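Local coordinates for serine-rich Repeat Adhesion Glycoprotein (Srr1) (Streptococcus agalactiae, PDB 4MBO) that binds fibrinogen, acting as a serine-rich repeat adhesion glycoprotein of the bacterium, at residues D12-L17 and V59-L64; I22-N27 and A150-R155; F47-A52 and I116-N121; V163-N168 and E196-Y201; K170-S175 and Q192-G197. One frame throughout, in Å; residues are numbered along the deposited sequence.

Interaction 1: D12-L17 and V59-L64; sequences DVSSEL and VFTVKL
Asp-12 and Ser-14 together grip Thr-61. The Thr-61 hydroxyl OG1 donates to Asp-12 OD2 at 2.9 Å, the two side chains crossing at about a right angle, while Thr-61 N donates to Ser-14 OG over 2.9 Å. Ser-14 OG in turn gives its own proton to Asp-12 OD1 (2.7 Å), on the side of the other carboxylate oxygen. Ser-14 N also reaches Asp-12 OD1, at 2.7 Å, closing an Asx turn; two bonds from one residue thus fix the carboxylate, and its short chain suits aspartate to the task. A chi1 of -178° sets Asp-12 CG anti to the backbone N, beside the carbonyl carbon. Serine fits position 14 because one small hydroxyl can accept and donate at once. Beside this network Val-13 N donates to Val-59 O at 2.7 Å, next to the single beta bridge of Asp-12 with Val-59. The packing is apolar: Val-13 CG1 and Leu-17 CD1 both lie against Phe-60 CB, the latter at 4.1 Å. The 12-17 segment, just before strand 20-25, thus lies over the start of strand 59-64, whose Phe-60 ring also meets Phe-49 of strand 43-51 and Tyr-104 and Trp-106 of strand 101-106, while Leu-17 rests on Leu-145 of strand 139-145.

Interaction 2: I22-N27 and A150-R155; sequences IALKDN and ASIEER
The carboxylates of Asp-26 and Glu-154 are the flat groups here, their planes 58° apart and their side chains crossing at a slant, with Asp-26 OD2 and Glu-154 OE2 only 2.5 Å apart. The contact belongs to a beta sandwich of immunoglobulin type: strand 20-25, an outer strand of one sheet, lies beside strand 148-157 of the other. Two acid oxygens so close suggest that one of the groups holds a proton, which the buried position of Glu-154 would favour; Gly-33 N also offers Glu-154 OE1 a weak hydrogen bond. The methyl CD1 of Ile-152 lies against the aspartate, 3.7 Å from Asp-26 CG. Residues 22-25 run nearly parallel (11°) to residues 150-155, and the axes of these short segments approach to 5.5 Å, yet no backbone hydrogen bond joins the two strands. Small and branched apolar residues fill the interval instead. Ala-150 CB, a single methyl, fits 3.6 Å from Ala-23 CA, where the chains come near each other, and Ile-22 CG2 adds its methyl beside it. Leu-24 CB packs on Ile-152 CG2 at 3.8 Å. Ile-22 and Ile-152 are beta-branched, which suits extended strands. The backbones are linked by one water molecule, which donates to Leu-24 O at 3.2 Å and to Ser-151 O at 2.7 Å.

Interaction 3: F47-A52 and I116-N121; sequences FAFSIA and IKARVN
An antiparallel strand pair, 43-51 with 116-126, sets Phe-47 opposite Val-120, Phe-49 opposite Ala-118 and Ile-51 opposite Ile-116. All three are hydrogen-bonded pairs, each with two N-H...O bonds, of which Ala-118 N to Phe-49 O (2.9 Å) is the straightest at 170°. The side chains of these pairs share one face of the sheet. Both phenylalanines have CG between the backbone N and the carbonyl carbon (chi1 59° and 60°), and each ring lies against its partner on the neighbouring strand. The Phe-49 ring covers the Ala-118 methyl, with Phe-49 CZ 3.4 Å from Ala-118 CB; the small methyl lets the ring settle close over it. Val-120 CB makes a similar CH-pi contact over one face of Phe-47, 3.8 Å from the ring centroid. This is the core-facing side of an immunoglobulin-like sandwich, where Phe-47 and Phe-49 reach Leu-145 of the facing sheet. Ile-51 CG2 packs on Ile-116 CB at 3.8 Å. The other face carries Ala-48, Ser-50, Lys-117 and Arg-119; Lys-117 and Arg-119 there are exposed, as suits charged residues. The Arg-119 guanidinium lies with one face over Ala-48 CB, which is 3.5 Å from Arg-119 NH1.

Interaction 4: V163-N168 and E196-Y201; sequences VTEHTN and EGKEMY
Lys-198 reaches across to Glu-165, the two side chains crossing at a slant, while it passes Val-163 at about a right angle. The contact spans the two neighbours of strand 169-181 in the adhesin-family sheet: Thr-164 pairs with Thr-171, and Tyr-201 with Lys-170. The central strand between them explains why the backbones stay well apart and contact is left mostly to side chains and waters, on an exposed surface. Long, charged residues suit such a gap. Glu-165 extends with CG anti to the backbone N (chi1 179°), then bends at chi2. Its OE1 is 3.5 Å from Lys-198 NZ, a weak hydrogen bond within a salt bridge, and Lys-198 has a second modelled conformer, so this link may not be permanent. A water also bridges the pair, accepting from Lys-198 NZ at 2.9 Å and donating to Glu-165 OE1 at 2.7 Å and to Thr-164 O. A second water joins Glu-165 OE1 to Glu-199 O (2.8 Å). The other oxygen, Glu-165 OE2, has a salt bridge to Lys-170. Val-163 CG1 lies 3.6 Å from Lys-198 NZ, and Val-163 CG2 touches the aliphatic part of Glu-196, whose side chain crosses it at about a right angle. At the far end Thr-167 O lies in the plane of the Tyr-201 ring at its edge, 3.6 Å from Tyr-201 CE2.

Interaction 5: K170-S175 and Q192-G197; sequences KTNVRS and QINPEG
Asn-172 uses both ends of its amide to hold the turn that follows strand residues 192-193. Asn-172 OD1 accepts from Glu-196 N at 2.9 Å, with an N-H...O angle of 167°, and Asn-172 ND2 donates to Asn-194 OD1, also at 2.9 Å. The two side-chain amide planes are 69° apart; the donor is tilted 28° from the carbonyl plane of Asn-194, while Asn-194 OD1 lies nearly in the amide plane of Asn-172. An asparagine serves well here because it both accepts and donates. Its OD1 also comes 3.0 Å from Pro-195 CD, tip to tip. Further along, Arg-174 grips Gln-192 side-on: Gln-192 OE1 takes Arg-174 NE (3.1 Å) and NH2 (2.9 Å), lying in the guanidinium plane, as the two chains run side by side. Backbone bonds accompany this, Gln-192 N to Arg-174 O at 2.7 Å and Asn-194 N to Asn-172 O. In the next shell Asp-242 and Asn-159 O bind Arg-174, Thr-241 O accepts from Gln-192 NE2, and Thr-282 O from Asn-194 ND2, which holds that amide's orientation. Asn-194 and Gly-197 both have positive phi, tolerated by these residue types. They bound a type I turn that interrupts strand 186-202 of the beta hairpin with strand 169-181, in the fibrinogen-binding adhesin domain.

In the fold
Interactions 1, 2 and 3 build one immunoglobulin-like sandwich. Interactions 1 and 3, with centres about 11 Å apart, interlock in its core, where Phe-60 CZ meets Phe-49 CZ at 3.6 Å; interaction 2 joins them through Ile-22, which packs on Val-62 and Phe-47. Interactions 4 and 5 lie in the second domain, with centres about 9 Å apart, sharing Glu-196 and Gly-197. There a probable hydrogen bond, Tyr-201 N to Lys-170 O at 2.8 Å, links them. Centres of interactions 1 and 4 are about 54 Å apart. As in related adhesins, the ligand probably docks between two such domains. Bound calcium lies about 6 Å from the side chain of Glu-196 and likewise of Arg-174.

Interaction 1: D12-L17 and V59-L64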
# COMPACT_ATOMS: atom_id res chain seq x y z
N ASP A 12 -3.56 -24.91 19.70
CA ASP A 12 -4.28 -24.36 18.52
C ASP A 12 -5.56 -25.20 18.37
O ASP A 12 -5.50 -26.40 18.02
CB ASP A 12 -3.45 -24.35 17.20
CG ASP A 12 -4.26 -23.73 16.01
OD1 ASP A 12 -5.43 -24.08 15.86
OD2 ASP A 12 -3.75 -22.87 15.24
N VAL A 13 -6.69 -24.55 18.62
CA VAL A 13 -8.02 -25.17 18.60
C VAL A 13 -8.78 -25.09 17.25
O VAL A 13 -9.97 -25.43 17.19
CB VAL A 13 -8.91 -24.58 19.74
CG1 VAL A 13 -9.23 -23.08 19.56
CG2 VAL A 13 -10.19 -25.38 19.89
N SER A 14 -8.09 -24.70 16.16
CA SER A 14 -8.74 -24.56 14.85
C SER A 14 -9.42 -25.85 14.40
O SER A 14 -10.41 -25.79 13.64
CB SER A 14 -7.73 -24.19 13.76
OG SER A 14 -7.04 -22.97 14.01
N SER A 15 -8.85 -26.99 14.80
CA SER A 15 -9.40 -28.30 14.41
C SER A 15 -10.69 -28.70 15.15
O SER A 15 -11.33 -29.69 14.76
CB SER A 15 -8.33 -29.41 14.56
OG SER A 15 -7.98 -29.59 15.92
N GLU A 16 -11.06 -27.94 16.20
CA GLU A 16 -12.26 -28.22 17.04
C GLU A 16 -13.46 -27.27 16.77
O GLU A 16 -14.55 -27.39 17.38
CB GLU A 16 -11.89 -28.10 18.52
CG GLU A 16 -12.99 -28.47 19.50
CD GLU A 16 -12.56 -28.36 20.96
OE1 GLU A 16 -11.42 -27.93 21.24
OE2 GLU A 16 -13.39 -28.72 21.84
N LEU A 17 -13.23 -26.30 15.92
CA LEU A 17 -14.27 -25.36 15.57
C LEU A 17 -15.36 -26.09 14.82
O LEU A 17 -15.06 -26.99 14.04
CB LEU A 17 -13.68 -24.25 14.69
CG LEU A 17 -12.49 -23.50 15.30
CD1 LEU A 17 -12.01 -22.42 14.37
CD2 LEU A 17 -12.83 -22.93 16.65
N VAL A 59 -5.62 -20.70 20.93
CA VAL A 59 -5.65 -19.91 19.71
C VAL A 59 -6.38 -20.61 18.58
O VAL A 59 -6.62 -21.82 18.64
CB VAL A 59 -4.22 -19.59 19.20
CG1 VAL A 59 -3.43 -18.79 20.24
CG2 VAL A 59 -3.46 -20.85 18.83
N PHE A 60 -6.76 -19.84 17.57
CA PHE A 60 -7.21 -20.41 16.29
C PHE A 60 -6.62 -19.53 15.22
O PHE A 60 -6.25 -18.38 15.49
CB PHE A 60 -8.73 -20.62 16.16
CG PHE A 60 -9.52 -19.36 16.04
CD1 PHE A 60 -9.79 -18.81 14.78
CD2 PHE A 60 -10.01 -18.72 17.16
CE1 PHE A 60 -10.54 -17.66 14.66
CE2 PHE A 60 -10.75 -17.55 17.03
CZ PHE A 60 -11.00 -17.02 15.78
N THR A 61 -6.47 -20.08 14.01
CA THR A 61 -5.74 -19.40 12.97
C THR A 61 -6.52 -19.34 11.67
O THR A 61 -6.95 -20.39 11.16
CB THR A 61 -4.39 -20.13 12.74
OG1 THR A 61 -3.71 -20.28 14.01
CG2 THR A 61 -3.48 -19.38 11.79
N VAL A 62 -6.65 -18.14 11.12
CA VAL A 62 -7.20 -17.96 9.76
C VAL A 62 -5.99 -17.75 8.83
O VAL A 62 -5.21 -16.82 9.01
CB VAL A 62 -8.15 -16.78 9.68
CG1 VAL A 62 -8.62 -16.54 8.26
CG2 VAL A 62 -9.33 -17.01 10.61
N LYS A 63 -5.82 -18.64 7.88
CA LYS A 63 -4.67 -18.60 6.98
C LYS A 63 -5.00 -17.89 5.69
O LYS A 63 -6.00 -18.20 5.06
CB LYS A 63 -4.20 -20.01 6.70
CG LYS A 63 -3.92 -20.83 7.96
CD LYS A 63 -3.60 -22.26 7.53
CE LYS A 63 -3.45 -23.20 8.68
NZ LYS A 63 -3.03 -24.50 8.07
N LEU A 64 -4.17 -16.93 5.28
CA LEU A 64 -4.36 -16.26 4.01
C LEU A 64 -3.22 -16.70 3.05
O LEU A 64 -2.14 -17.10 3.46
CB LEU A 64 -4.31 -14.73 4.16
CG LEU A 64 -5.19 -14.11 5.24
CD1 LEU A 64 -4.95 -12.61 5.26
CD2 LEU A 64 -6.64 -14.48 5.01

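Interaction 2: I22-N27 and A150-R155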
# COMPACT_ATOMS: atom_id res chain seq x y z
N ILE A 22 -16.37 -19.76 5.65
CA ILE A 22 -15.40 -18.74 5.30
C ILE A 22 -15.65 -18.36 3.85
O ILE A 22 -15.99 -19.21 3.02
CB ILE A 22 -13.93 -19.22 5.54
CG1 ILE A 22 -12.97 -18.04 5.33
CG2 ILE A 22 -13.56 -20.41 4.65
CD1 ILE A 22 -11.59 -18.30 5.88
N ALA A 23 -15.49 -17.08 3.53
CA ALA A 23 -15.73 -16.58 2.20
C ALA A 23 -14.94 -15.33 1.91
O ALA A 23 -14.57 -14.57 2.83
CB ALA A 23 -17.20 -16.29 2.00
N LEU A 24 -14.59 -15.20 0.62
CA LEU A 24 -13.95 -14.00 0.07
C LEU A 24 -14.93 -13.40 -0.93
O LEU A 24 -15.44 -14.09 -1.83
CB LEU A 24 -12.60 -14.32 -0.59
CG LEU A 24 -11.48 -14.63 0.39
CD1 LEU A 24 -10.34 -15.32 -0.34
CD2 LEU A 24 -10.99 -13.40 1.13
N LYS A 25 -15.22 -12.11 -0.77
CA LYS A 25 -16.19 -11.43 -1.62
C LYS A 25 -15.67 -10.12 -2.20
O LYS A 25 -14.82 -9.45 -1.60
CB LYS A 25 -17.47 -11.20 -0.81
CG LYS A 25 -18.17 -12.51 -0.42
CD LYS A 25 -19.22 -12.36 0.68
CE LYS A 25 -19.61 -13.74 1.20
NZ LYS A 25 -20.17 -13.77 2.58
N ASP A 26 -16.19 -9.77 -3.38
CA ASP A 26 -15.76 -8.58 -4.12
C ASP A 26 -16.92 -7.67 -4.54
O ASP A 26 -16.81 -6.94 -5.50
CB ASP A 26 -14.92 -8.99 -5.34
CG ASP A 26 -15.71 -9.64 -6.48
OD1 ASP A 26 -16.94 -9.88 -6.37
OD2 ASP A 26 -15.07 -9.93 -7.53
N ASN A 27 -18.01 -7.75 -3.80
CA ASN A 27 -19.20 -6.98 -4.12
C ASN A 27 -18.95 -5.47 -4.12
O ASN A 27 -19.56 -4.73 -4.92
CB ASN A 27 -20.30 -7.33 -3.12
CG ASN A 27 -20.66 -8.80 -3.14
OD1 ASN A 27 -20.29 -9.53 -4.07
ND2 ASN A 27 -21.37 -9.25 -2.12
N ALA A 150 -11.84 -20.71 1.13
CA ALA A 150 -12.46 -19.81 0.20
C ALA A 150 -11.45 -19.33 -0.83
O ALA A 150 -10.25 -19.25 -0.54
CB ALA A 150 -13.03 -18.63 0.95
N SER A 151 -11.94 -19.01 -2.01
CA SER A 151 -11.10 -18.46 -3.07
C SER A 151 -11.85 -17.46 -3.90
O SER A 151 -13.10 -17.50 -4.02
CB SER A 151 -10.54 -19.56 -3.98
OG SER A 151 -11.55 -20.10 -4.86
N ILE A 152 -11.09 -16.54 -4.46
CA ILE A 152 -11.63 -15.58 -5.42
C ILE A 152 -10.49 -15.16 -6.33
O ILE A 152 -9.32 -15.17 -5.92
CB ILE A 152 -12.29 -14.37 -4.72
CG1 ILE A 152 -13.21 -13.61 -5.70
CG2 ILE A 152 -11.25 -13.46 -4.09
CD1 ILE A 152 -14.05 -12.57 -5.00
N GLU A 153 -10.81 -14.84 -7.59
CA GLU A 153 -9.81 -14.39 -8.55
C GLU A 153 -10.08 -12.96 -8.99
O GLU A 153 -11.23 -12.59 -9.27
CB GLU A 153 -9.81 -15.29 -9.80
CG GLU A 153 -9.29 -16.68 -9.57
CD GLU A 153 -9.21 -17.44 -10.89
OE1 GLU A 153 -8.10 -17.76 -11.27
OE2 GLU A 153 -10.25 -17.64 -11.55
N GLU A 154 -9.02 -12.16 -9.08
CA GLU A 154 -9.12 -10.77 -9.50
C GLU A 154 -7.85 -10.30 -10.15
O GLU A 154 -6.76 -10.68 -9.68
CB GLU A 154 -9.29 -9.81 -8.30
CG GLU A 154 -10.35 -10.15 -7.27
CD GLU A 154 -11.74 -9.87 -7.72
OE1 GLU A 154 -11.95 -9.19 -8.75
OE2 GLU A 154 -12.69 -10.39 -7.06
N ARG A 155 -7.95 -9.47 -11.18
CA ARG A 155 -6.78 -8.76 -11.65
C ARG A 155 -6.49 -7.67 -10.61
O ARG A 155 -7.37 -7.26 -9.85
CB ARG A 155 -7.07 -8.07 -13.00
CG ARG A 155 -7.40 -9.02 -14.09
CD ARG A 155 -7.68 -8.27 -15.40
NE ARG A 155 -8.36 -9.19 -16.28
CZ ARG A 155 -9.66 -9.47 -16.17
NH1 ARG A 155 -10.22 -10.34 -17.00
NH2 ARG A 155 -10.41 -8.89 -15.23
O HOH W 1 -15.46 -16.23 -4.18

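Interaction 3: F47-A52 and I116-N121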
# COMPACT_ATOMS: atom_id res chain seq x y z
N PHE A 47 -15.84 -14.88 8.09
CA PHE A 47 -15.84 -16.24 8.60
C PHE A 47 -16.69 -16.31 9.85
O PHE A 47 -16.97 -15.29 10.49
CB PHE A 47 -14.40 -16.77 8.85
CG PHE A 47 -13.59 -15.97 9.82
CD1 PHE A 47 -13.64 -16.24 11.18
CD2 PHE A 47 -12.75 -14.96 9.36
CE1 PHE A 47 -12.88 -15.49 12.07
CE2 PHE A 47 -11.99 -14.23 10.24
CZ PHE A 47 -12.06 -14.49 11.59
N ALA A 48 -17.10 -17.52 10.21
CA ALA A 48 -17.90 -17.73 11.39
C ALA A 48 -17.79 -19.18 11.80
O ALA A 48 -17.47 -20.05 10.97
CB ALA A 48 -19.36 -17.39 11.09
N PHE A 49 -18.05 -19.44 13.07
CA PHE A 49 -18.05 -20.79 13.62
C PHE A 49 -18.64 -20.78 15.03
O PHE A 49 -18.93 -19.71 15.59
CB PHE A 49 -16.61 -21.37 13.68
CG PHE A 49 -15.66 -20.57 14.53
CD1 PHE A 49 -15.55 -20.79 15.90
CD2 PHE A 49 -14.87 -19.59 13.94
CE1 PHE A 49 -14.68 -20.04 16.68
CE2 PHE A 49 -14.02 -18.83 14.73
CZ PHE A 49 -13.91 -19.06 16.08
N SER A 50 -18.84 -21.97 15.57
CA SER A 50 -19.20 -22.18 16.95
C SER A 50 -18.14 -23.04 17.61
O SER A 50 -17.45 -23.83 16.95
CB SER A 50 -20.53 -22.92 17.06
OG SER A 50 -21.58 -22.11 16.61
N ILE A 51 -18.01 -22.90 18.93
CA ILE A 51 -17.07 -23.73 19.70
C ILE A 51 -17.67 -23.93 21.11
O ILE A 51 -18.14 -22.97 21.74
CB ILE A 51 -15.63 -23.14 19.69
CG1 ILE A 51 -14.67 -24.12 20.36
CG2 ILE A 51 -15.55 -21.77 20.36
CD1 ILE A 51 -13.22 -23.83 20.05
N ALA A 52 -17.73 -25.18 21.57
CA ALA A 52 -18.36 -25.48 22.87
C ALA A 52 -17.71 -24.77 24.05
O ALA A 52 -18.39 -24.22 24.92
CB ALA A 52 -18.37 -26.98 23.09
N ILE A 116 -19.91 -20.83 22.41
CA ILE A 116 -19.48 -19.56 21.88
C ILE A 116 -19.73 -19.49 20.38
O ILE A 116 -19.49 -20.45 19.66
CB ILE A 116 -17.96 -19.39 22.11
CG1 ILE A 116 -17.66 -19.29 23.61
CG2 ILE A 116 -17.43 -18.15 21.38
CD1 ILE A 116 -16.20 -19.41 23.92
N LYS A 117 -20.23 -18.34 19.93
CA LYS A 117 -20.40 -18.06 18.51
C LYS A 117 -19.43 -16.97 18.11
O LYS A 117 -19.27 -15.98 18.83
CB LYS A 117 -21.82 -17.59 18.25
CG LYS A 117 -22.80 -18.72 18.43
CD LYS A 117 -24.16 -18.36 17.90
CE LYS A 117 -24.79 -17.25 18.69
NZ LYS A 117 -25.00 -17.61 20.12
N ALA A 118 -18.76 -17.16 16.98
CA ALA A 118 -17.81 -16.19 16.49
C ALA A 118 -18.21 -15.81 15.07
O ALA A 118 -18.60 -16.66 14.29
CB ALA A 118 -16.39 -16.75 16.53
N ARG A 119 -18.10 -14.53 14.73
CA ARG A 119 -18.44 -14.09 13.39
C ARG A 119 -17.63 -12.84 13.13
O ARG A 119 -17.65 -11.91 13.93
CB ARG A 119 -19.95 -13.76 13.29
CG ARG A 119 -20.44 -13.41 11.90
CD ARG A 119 -21.97 -13.41 11.80
NE ARG A 119 -22.49 -14.71 12.20
CZ ARG A 119 -22.55 -15.78 11.41
NH1 ARG A 119 -22.21 -15.68 10.11
NH2 ARG A 119 -22.92 -16.94 11.90
N VAL A 120 -16.94 -12.81 11.99
CA VAL A 120 -16.07 -11.71 11.64
C VAL A 120 -16.16 -11.34 10.16
O VAL A 120 -16.29 -12.24 9.29
CB VAL A 120 -14.59 -12.11 11.92
CG1 VAL A 120 -13.61 -11.04 11.44
CG2 VAL A 120 -14.39 -12.39 13.40
N ASN A 121 -16.13 -10.03 9.92
CA ASN A 121 -16.02 -9.43 8.59
C ASN A 121 -14.83 -8.49 8.67
O ASN A 121 -14.64 -7.80 9.68
CB ASN A 121 -17.24 -8.60 8.23
CG ASN A 121 -18.48 -9.42 8.01
OD1 ASN A 121 -18.54 -10.25 7.10
ND2 ASN A 121 -19.49 -9.16 8.80

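Interaction 4: V163-N168 and E196-Y201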
# COMPACT_ATOMS: atom_id res chain seq x y z
N VAL A 163 2.26 11.11 -18.89
CA VAL A 163 3.28 11.23 -19.93
C VAL A 163 3.01 12.38 -20.91
O VAL A 163 1.88 12.56 -21.34
CB VAL A 163 3.29 9.94 -20.79
CG1 VAL A 163 4.36 10.00 -21.88
CG2 VAL A 163 3.49 8.72 -19.92
N THR A 164 4.05 13.11 -21.25
CA THR A 164 3.98 14.15 -22.27
C THR A 164 5.08 13.80 -23.28
O THR A 164 6.24 13.58 -22.90
CB THR A 164 4.25 15.56 -21.69
OG1 THR A 164 3.15 15.92 -20.83
CG2 THR A 164 4.39 16.56 -22.79
N GLU A 165 4.71 13.69 -24.55
CA GLU A 165 5.67 13.35 -25.60
C GLU A 165 5.46 14.30 -26.78
O GLU A 165 4.64 14.04 -27.66
CB GLU A 165 5.55 11.88 -26.04
CG GLU A 165 6.52 11.45 -27.15
CD GLU A 165 8.01 11.42 -26.78
OE1 GLU A 165 8.36 11.29 -25.58
OE2 GLU A 165 8.85 11.46 -27.71
N HIS A 166 6.17 15.41 -26.75
CA HIS A 166 6.16 16.39 -27.82
C HIS A 166 7.58 16.62 -28.30
O HIS A 166 8.57 16.20 -27.67
CB HIS A 166 5.58 17.73 -27.38
CG HIS A 166 4.13 17.68 -27.01
ND1 HIS A 166 3.50 18.70 -26.32
CD2 HIS A 166 3.20 16.71 -27.15
CE1 HIS A 166 2.24 18.38 -26.11
NE2 HIS A 166 2.03 17.17 -26.60
N THR A 167 7.70 17.33 -29.41
CA THR A 167 9.00 17.60 -29.93
C THR A 167 9.93 18.32 -28.95
O THR A 167 11.11 17.95 -28.81
CB THR A 167 8.87 18.42 -31.24
OG1 THR A 167 8.09 17.67 -32.17
CG2 THR A 167 10.20 18.72 -31.81
N ASN A 168 9.40 19.29 -28.21
CA ASN A 168 10.22 20.11 -27.34
C ASN A 168 10.26 19.72 -25.85
O ASN A 168 11.09 20.23 -25.09
CB ASN A 168 9.80 21.60 -27.49
CG ASN A 168 8.27 21.84 -27.29
OD1 ASN A 168 7.45 20.92 -27.38
ND2 ASN A 168 7.91 23.09 -27.04
N GLU A 196 8.57 5.27 -16.93
CA GLU A 196 8.44 4.60 -18.22
C GLU A 196 9.78 4.19 -18.87
O GLU A 196 9.81 3.43 -19.84
CB GLU A 196 7.67 5.50 -19.20
CG GLU A 196 6.26 5.85 -18.75
CD GLU A 196 5.27 4.75 -19.05
OE1 GLU A 196 4.99 4.54 -20.25
OE2 GLU A 196 4.78 4.11 -18.09
N GLY A 197 10.88 4.71 -18.34
CA GLY A 197 12.19 4.41 -18.92
C GLY A 197 12.29 4.91 -20.35
O GLY A 197 12.64 4.15 -21.26
N LYS A 198 11.98 6.20 -20.54
CA LYS A 198 12.04 6.88 -21.83
C LYS A 198 13.02 8.03 -21.74
O LYS A 198 13.42 8.43 -20.65
CB LYS A 198 10.67 7.48 -22.19
CG LYS A 198 9.48 6.54 -22.14
CD LYS A 198 8.15 7.29 -22.38
CE LYS A 198 8.12 7.96 -23.75
NZ LYS A 198 6.79 8.55 -24.12
N GLU A 199 13.42 8.59 -22.87
CA GLU A 199 14.22 9.80 -22.81
C GLU A 199 13.30 10.91 -22.25
O GLU A 199 12.12 10.99 -22.64
CB GLU A 199 14.71 10.21 -24.18
CG GLU A 199 15.73 9.24 -24.77
CD GLU A 199 17.04 9.18 -23.95
OE1 GLU A 199 17.44 10.24 -23.43
OE2 GLU A 199 17.68 8.08 -23.86
N MET A 200 13.84 11.72 -21.36
CA MET A 200 13.14 12.92 -20.87
C MET A 200 13.97 14.10 -21.37
O MET A 200 15.20 14.04 -21.36
CB MET A 200 12.94 12.95 -19.36
CG MET A 200 12.18 11.73 -18.87
SD MET A 200 11.25 12.03 -17.36
CE MET A 200 12.53 12.75 -16.39
N TYR A 201 13.30 15.14 -21.80
CA TYR A 201 13.96 16.24 -22.46
C TYR A 201 13.17 17.53 -22.49
O TYR A 201 11.95 17.51 -22.70
CB TYR A 201 14.19 15.78 -23.91
CG TYR A 201 14.61 16.80 -24.95
CD1 TYR A 201 15.94 17.24 -25.02
CD2 TYR A 201 13.74 17.22 -25.95
CE1 TYR A 201 16.36 18.11 -26.00
CE2 TYR A 201 14.16 18.10 -26.95
CZ TYR A 201 15.47 18.54 -26.96
OH TYR A 201 15.89 19.40 -27.95
O HOH W 2 7.63 11.09 -23.04
O HOH W 3 10.73 10.16 -24.87

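Interaction 5: K170-S175 and Q192-G197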
# COMPACT_ATOMS: atom_id res chain seq x y z
N LYS A 170 9.55 16.15 -23.38
CA LYS A 170 9.28 14.73 -23.19
C LYS A 170 9.49 14.49 -21.69
O LYS A 170 10.61 14.64 -21.17
CB LYS A 170 10.24 13.87 -24.01
CG LYS A 170 10.35 14.35 -25.45
CD LYS A 170 11.44 13.59 -26.22
CE LYS A 170 11.56 14.10 -27.65
NZ LYS A 170 10.32 13.91 -28.43
N THR A 171 8.40 14.14 -21.02
CA THR A 171 8.46 13.91 -19.59
C THR A 171 7.50 12.81 -19.19
O THR A 171 6.56 12.50 -19.92
CB THR A 171 8.10 15.19 -18.78
OG1 THR A 171 6.80 15.65 -19.16
CG2 THR A 171 9.07 16.33 -19.02
N ASN A 172 7.74 12.19 -18.05
CA ASN A 172 6.79 11.23 -17.48
C ASN A 172 7.04 11.09 -15.98
O ASN A 172 8.16 11.15 -15.54
CB ASN A 172 6.75 9.87 -18.19
CG ASN A 172 8.01 9.04 -18.01
OD1 ASN A 172 8.02 8.15 -17.17
ND2 ASN A 172 9.05 9.31 -18.80
N VAL A 173 5.96 10.91 -15.21
CA VAL A 173 6.03 10.91 -13.76
C VAL A 173 4.83 10.17 -13.16
O VAL A 173 3.75 10.07 -13.79
CB VAL A 173 6.06 12.39 -13.24
CG1 VAL A 173 4.69 13.06 -13.44
CG2 VAL A 173 6.51 12.51 -11.78
N ARG A 174 5.01 9.68 -11.95
CA ARG A 174 3.92 9.04 -11.19
C ARG A 174 4.21 9.17 -9.71
O ARG A 174 5.36 9.21 -9.31
CB ARG A 174 3.74 7.57 -11.60
CG ARG A 174 2.58 6.88 -10.90
CD ARG A 174 2.30 5.50 -11.49
NE ARG A 174 3.50 4.66 -11.47
CZ ARG A 174 3.55 3.42 -11.95
NH1 ARG A 174 2.46 2.86 -12.46
NH2 ARG A 174 4.70 2.75 -11.93
N SER A 175 3.18 9.28 -8.87
CA SER A 175 3.39 9.33 -7.44
C SER A 175 2.32 8.55 -6.72
O SER A 175 1.33 8.22 -7.32
CB SER A 175 3.42 10.76 -6.96
OG SER A 175 2.13 11.36 -7.16
N GLN A 192 7.96 8.67 -8.62
CA GLN A 192 8.84 8.06 -9.62
C GLN A 192 9.03 9.05 -10.76
O GLN A 192 8.07 9.55 -11.35
CB GLN A 192 8.27 6.78 -10.18
CG GLN A 192 8.11 5.69 -9.15
CD GLN A 192 7.35 4.50 -9.70
OE1 GLN A 192 6.50 4.64 -10.61
NE2 GLN A 192 7.61 3.32 -9.14
N ILE A 193 10.30 9.36 -11.04
CA ILE A 193 10.68 10.25 -12.12
C ILE A 193 11.18 9.34 -13.25
O ILE A 193 12.10 8.55 -13.07
CB ILE A 193 11.76 11.25 -11.66
CG1 ILE A 193 11.16 12.24 -10.65
CG2 ILE A 193 12.40 11.99 -12.82
CD1 ILE A 193 11.34 11.82 -9.23
N ASN A 194 10.56 9.44 -14.42
CA ASN A 194 10.84 8.55 -15.54
C ASN A 194 10.50 7.09 -15.25
O ASN A 194 11.29 6.19 -15.55
CB ASN A 194 12.28 8.68 -16.05
CG ASN A 194 12.46 8.07 -17.46
OD1 ASN A 194 11.50 7.84 -18.20
ND2 ASN A 194 13.71 7.80 -17.82
N PRO A 195 9.30 6.82 -14.72
CA PRO A 195 8.94 5.42 -14.51
C PRO A 195 8.82 4.60 -15.81
O PRO A 195 8.91 3.35 -15.79
CB PRO A 195 7.56 5.51 -13.83
CG PRO A 195 7.02 6.82 -14.21
CD PRO A 195 8.24 7.73 -14.25
N GLU A 196 8.57 5.27 -16.93
CA GLU A 196 8.44 4.60 -18.22
C GLU A 196 9.78 4.19 -18.87
O GLU A 196 9.81 3.43 -19.84
CB GLU A 196 7.67 5.50 -19.20
CG GLU A 196 6.26 5.85 -18.75
CD GLU A 196 5.27 4.75 -19.05
OE1 GLU A 196 4.99 4.54 -20.25
OE2 GLU A 196 4.78 4.11 -18.09
N GLY A 197 10.88 4.71 -18.34
CA GLY A 197 12.19 4.41 -18.92
C GLY A 197 12.29 4.91 -20.35
O GLY A 197 12.64 4.15 -21.26